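Side-chain contacts in putative Killer protein (Pseudomonas putida, PDB 6F8S), which is probably the RelE-like toxin of a HigB-type type II toxin-antitoxin system, a family whose members typically act as ribosome-dependent mRNA endonucleases: residues B[46-49]-B[50-54]; B[32-35]-B[36-40]. All blocks are in the same frame, centred on the assembly; numbering follows the deposited sequence.

Interaction 1. Residues B[46-49]-B[50-54]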
loop_
_atom_site.group_PDB
_atom_site.type_symbol
_atom_site.label_atom_id
_atom_site.label_comp_id
_atom_site.label_asym_id
_atom_site.label_seq_id
_atom_site.Cartn_x
_atom_site.Cartn_y
_atom_site.Cartn_z
ATOM N N THR B 46 6.865 -6.872 1.542
ATOM C CA THR B 46 6.324 -7.454 0.329
ATOM C C THR B 46 7.152 -8.667 -0.080
ATOM O O THR B 46 6.643 -9.609 -0.670
ATOM C CB THR B 46 6.291 -6.398 -0.766
ATOM O OG1 THR B 46 5.033 -5.729 -0.694
ATOM C CG2 THR B 46 6.461 -6.982 -2.098
ATOM N N GLU B 47 8.433 -8.635 0.275
ATOM C CA GLU B 47 9.361 -9.726 0.002
ATOM C C GLU B 47 10.250 -9.927 1.225
ATOM O O GLU B 47 10.464 -8.994 1.996
ATOM C CB GLU B 47 10.218 -9.438 -1.251
ATOM C CG GLU B 47 9.452 -9.517 -2.554
ATOM C CD GLU B 47 10.294 -9.185 -3.775
ATOM O OE1 GLU B 47 11.547 -9.143 -3.668
ATOM O OE2 GLU B 47 9.695 -8.968 -4.857
ATOM N N LEU B 48 10.776 -11.132 1.381
ATOM C CA LEU B 48 11.651 -11.462 2.484
ATOM C C LEU B 48 12.850 -10.513 2.607
ATOM O O LEU B 48 13.322 -10.249 3.724
ATOM C CB LEU B 48 12.124 -12.913 2.362
ATOM C CG LEU B 48 13.009 -13.392 3.507
ATOM C CD1 LEU B 48 12.340 -13.097 4.849
ATOM C CD2 LEU B 48 13.289 -14.880 3.384
ATOM N N ARG B 49 13.318 -9.963 1.489
ATOM C CA ARG B 49 14.436 -9.008 1.539
ATOM C C ARG B 49 14.094 -7.774 2.379
ATOM O O ARG B 49 14.981 -7.171 2.993
ATOM C CB ARG B 49 14.853 -8.573 0.136
ATOM C CG ARG B 49 13.799 -7.837 -0.653
ATOM C CD ARG B 49 14.297 -7.569 -2.089
ATOM N NE ARG B 49 14.125 -8.741 -2.937
ATOM C CZ ARG B 49 15.113 -9.517 -3.363
ATOM N NH1 ARG B 49 16.362 -9.236 -3.040
ATOM N NH2 ARG B 49 14.851 -10.567 -4.129
ATOM N N ASP B 50 12.808 -7.425 2.427
ATOM C CA ASP B 50 12.358 -6.297 3.205
ATOM C C ASP B 50 12.657 -6.514 4.685
ATOM O O ASP B 50 12.854 -5.548 5.429
ATOM C CB ASP B 50 10.865 -6.055 2.984
ATOM C CG ASP B 50 10.555 -5.595 1.551
ATOM O OD1 ASP B 50 11.442 -4.961 0.927
ATOM O OD2 ASP B 50 9.425 -5.848 1.057
ATOM N N LEU B 51 12.708 -7.772 5.121
ATOM C CA LEU B 51 13.004 -8.048 6.527
ATOM C C LEU B 51 14.459 -8.427 6.723
ATOM O O LEU B 51 15.023 -8.159 7.765
ATOM C CB LEU B 51 12.092 -9.140 7.060
ATOM C CG LEU B 51 10.637 -8.670 7.023
ATOM C CD1 LEU B 51 9.720 -9.836 7.305
ATOM C CD2 LEU B 51 10.392 -7.517 8.018
ATOM N N ARG B 52 15.069 -9.015 5.698
ATOM C CA ARG B 52 16.488 -9.386 5.740
ATOM C C ARG B 52 17.433 -8.203 5.560
ATOM O O ARG B 52 18.510 -8.162 6.145
ATOM C CB ARG B 52 16.789 -10.434 4.663
ATOM C CG ARG B 52 18.182 -11.039 4.743
ATOM C CD ARG B 52 18.169 -12.416 4.141
ATOM N NE ARG B 52 17.479 -12.361 2.856
ATOM C CZ ARG B 52 16.863 -13.391 2.286
ATOM N NH1 ARG B 52 16.858 -14.581 2.890
ATOM N NH2 ARG B 52 16.254 -13.226 1.112
ATOM N N SER B 53 17.048 -7.240 4.732
ATOM C CA SER B 53 17.970 -6.152 4.417
ATOM C C SER B 53 18.262 -5.191 5.571
ATOM O O SER B 53 19.421 -4.834 5.752
ATOM C CB SER B 53 17.471 -5.363 3.207
ATOM O OG SER B 53 17.622 -6.147 2.035
ATOM N N PRO B 54 17.236 -4.760 6.342
ATOM C CA PRO B 54 17.593 -3.782 7.382
ATOM C C PRO B 54 18.523 -4.408 8.404
ATOM O O PRO B 54 18.155 -5.408 9.016
ATOM C CB PRO B 54 16.237 -3.410 8.019
ATOM C CG PRO B 54 15.210 -3.851 7.042
ATOM C CD PRO B 54 15.793 -5.064 6.360
#

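Interaction 2. Residues B[32-35]-B[36-40]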
loop_
_atom_site.group_PDB
_atom_site.type_symbol
_atom_site.label_atom_id
_atom_site.label_comp_id
_atom_site.label_asym_id
_atom_site.label_seq_id
_atom_site.Cartn_x
_atom_site.Cartn_y
_atom_site.Cartn_z
ATOM N N LYS B 32 8.921 -0.759 23.627
ATOM C CA LYS B 32 7.599 -0.727 23.017
ATOM C C LYS B 32 7.668 -0.050 21.634
ATOM O O LYS B 32 7.131 -0.563 20.661
ATOM C CB LYS B 32 6.600 -0.002 23.924
ATOM C CG LYS B 32 5.191 -0.012 23.391
ATOM C CD LYS B 32 4.234 0.826 24.244
ATOM C CE LYS B 32 3.072 1.346 23.387
ATOM N NZ LYS B 32 2.815 2.810 23.535
ATOM N N SER B 33 8.358 1.086 21.562
ATOM C CA SER B 33 8.506 1.827 20.324
ATOM C C SER B 33 9.193 1.012 19.242
ATOM O O SER B 33 8.784 1.046 18.083
ATOM C CB SER B 33 9.288 3.116 20.568
ATOM O OG SER B 33 8.394 4.168 20.891
ATOM N N VAL B 34 10.234 0.279 19.628
ATOM C CA VAL B 34 10.957 -0.591 18.708
ATOM C C VAL B 34 10.032 -1.711 18.217
ATOM O O VAL B 34 9.989 -2.021 17.023
ATOM C CB VAL B 34 12.221 -1.183 19.383
ATOM C CG1 VAL B 34 12.861 -2.281 18.512
ATOM C CG2 VAL B 34 13.222 -0.076 19.681
ATOM N N ALA B 35 9.274 -2.293 19.138
ATOM C CA ALA B 35 8.308 -3.336 18.800
ATOM C C ALA B 35 7.293 -2.837 17.796
ATOM O O ALA B 35 6.899 -3.550 16.883
ATOM C CB ALA B 35 7.591 -3.826 20.060
ATOM N N GLU B 36 6.848 -1.609 17.997
ATOM C CA GLU B 36 5.845 -1.018 17.139
ATOM C C GLU B 36 6.359 -0.866 15.741
ATOM O O GLU B 36 5.626 -1.003 14.784
ATOM C CB GLU B 36 5.436 0.333 17.680
ATOM C CG GLU B 36 4.626 0.184 18.946
ATOM C CD GLU B 36 4.277 1.505 19.571
ATOM O OE1 GLU B 36 5.178 2.385 19.615
ATOM O OE2 GLU B 36 3.120 1.651 20.008
ATOM N N ARG B 37 7.641 -0.558 15.664
ATOM C CA ARG B 37 8.312 -0.343 14.423
ATOM C C ARG B 37 8.537 -1.665 13.685
ATOM O O ARG B 37 8.381 -1.744 12.450
ATOM C CB ARG B 37 9.629 0.368 14.685
ATOM C CG ARG B 37 10.355 0.771 13.432
ATOM C CD ARG B 37 11.414 1.833 13.719
ATOM N NE ARG B 37 12.454 1.317 14.600
ATOM C CZ ARG B 37 12.789 1.862 15.766
ATOM N NH1 ARG B 37 12.167 2.953 16.183
ATOM N NH2 ARG B 37 13.751 1.324 16.508
ATOM N N LYS B 38 8.910 -2.701 14.438
ATOM C CA LYS B 38 9.112 -4.034 13.866
ATOM C C LYS B 38 7.793 -4.569 13.323
ATOM O O LYS B 38 7.743 -5.095 12.188
ATOM C CB LYS B 38 9.697 -4.997 14.910
ATOM C CG LYS B 38 11.005 -4.527 15.511
ATOM C CD LYS B 38 12.157 -4.748 14.571
ATOM C CE LYS B 38 13.372 -3.940 14.992
ATOM N NZ LYS B 38 14.614 -4.419 14.311
ATOM N N LEU B 39 6.726 -4.426 14.117
ATOM C CA LEU B 39 5.396 -4.784 13.627
ATOM C C LEU B 39 5.042 -3.981 12.359
ATOM O O LEU B 39 4.484 -4.535 11.414
ATOM C CB LEU B 39 4.334 -4.570 14.691
ATOM C CG LEU B 39 4.361 -5.476 15.924
ATOM C CD1 LEU B 39 3.068 -5.268 16.688
ATOM C CD2 LEU B 39 4.533 -6.939 15.550
ATOM N N ALA B 40 5.381 -2.693 12.328
ATOM C CA ALA B 40 5.162 -1.869 11.133
ATOM C C ALA B 40 5.840 -2.465 9.893
ATOM O O ALA B 40 5.240 -2.583 8.832
ATOM C CB ALA B 40 5.681 -0.443 11.365
#

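Interaction 1. Residues B[46-49]-B[50-54]
Asp50 reaches back from the start of a short helix to collect the consecutive backbone N-H groups of Thr46 and Glu47 on the single oxygen OD2. Thr46 N meets the anti lone pair of Asp50 OD2 in a nearly straight bond of 2.8 Å, whereas Glu47 N, 3.1 Å from the same oxygen, comes from above the carboxylate plane. The carboxylate gets there because CG stands beside the backbone N of Asp50 (chi1 -67°). OD1 accepts from the backbone of another protein chain, satisfying both oxygens of this buried acid. Asp50 N donates to Glu47 O at 2.9 Å.

The chain here turns out of the loop after helix 31-44 into helix 49-52, packed on the sheet of a RelE-like toxin fold; Leu51 touches Phe82 and Trp84 there. Leu48 O serves two donors, Leu51 N from above the carbonyl plane and Arg52 N within it, and Ser53 N closes on Arg49 O at 2.7 Å. Ser53 OG bonds to the backbone of another protein chain, and Leu51 O accepts from Asn57 ND2.

Glu47 OE1 meets Arg49 NE at 2.7 Å in a salt bridge lying in the guanidinium plane; Arg49 NH1 has a second acidic partner on another protein chain. Leu48 suits the flat face of the Arg52 guanidinium, which presents no N-H: its CG lies over that face near the rim, and CD2 approaches NH1 to 3.6 Å.

Interaction 2. Residues B[32-35]-B[36-40]
Val34 and Arg37, one turn apart, cross at a slant: the guanidinium swings back along the helix until one face lies over Val34 CA, offset toward the rim, and Arg37 NH2 comes within 3.5 Å of Val34 CG2. A bend at chi3 (64°) folds the arginine chain back. The valine offers only hydrocarbon, so the charge is met elsewhere: Arg37 NE and NH1 each form a salt bridge to an acidic side chain of another protein chain. The other branch of Val34 faces Lys38. These two side chains lie side by side and point the same way, with Val34 CG1 3.9 Å from Lys38 CE; a lysine suits this place because its long methylene chain packs against valine while NZ reaches Arg73 O and Asn57 OD1, and also an acidic side chain of another protein chain.

All this happens on successive turns of helix 31-44, an alpha-helix of the RelE-like toxin fold, whose i to i+4 bonds include Lys38 N to Val34 O at 2.9 Å and Leu39 N to Ala35 O at 2.9 Å, the latter almost straight.

On a different side of the helix Lys32 and Glu36 lie across one another at an angle. Lys32 CE is 3.4 Å from Glu36 OE2, closer than the ammonium nitrogen, as NZ stands 3.7 Å from OE2 in a long salt bridge. This i to i+4 pairing of opposite charges suits an exposed lysine, but the stronger partner of Glu36 is a basic side chain of another protein chain, which binds OE1.

How the interactions relate
Both contacts are local, partly buried and in series along the chain: interaction 2 lies within helix 31-44, while interaction 1 runs through the following loop into helix 49-52. Their centres are about 16 Å apart. Interaction 1 turns Leu51 inward onto the sheet and buries Leu48 and Asp50, with Arg52 exposed; interaction 2 buries Glu36, Arg37 and Lys38 and leaves Lys32 and Leu39 at the surface. Interaction 2 has regular helical bonds; interaction 1, at a change of direction, uses a carboxylate to bind loop N-H groups. Asn57 connects the two, bonded to Leu51 O and to Lys38 NZ. Both also meet another protein chain, interaction 2 with more charged groups, interaction 1 with more backbone.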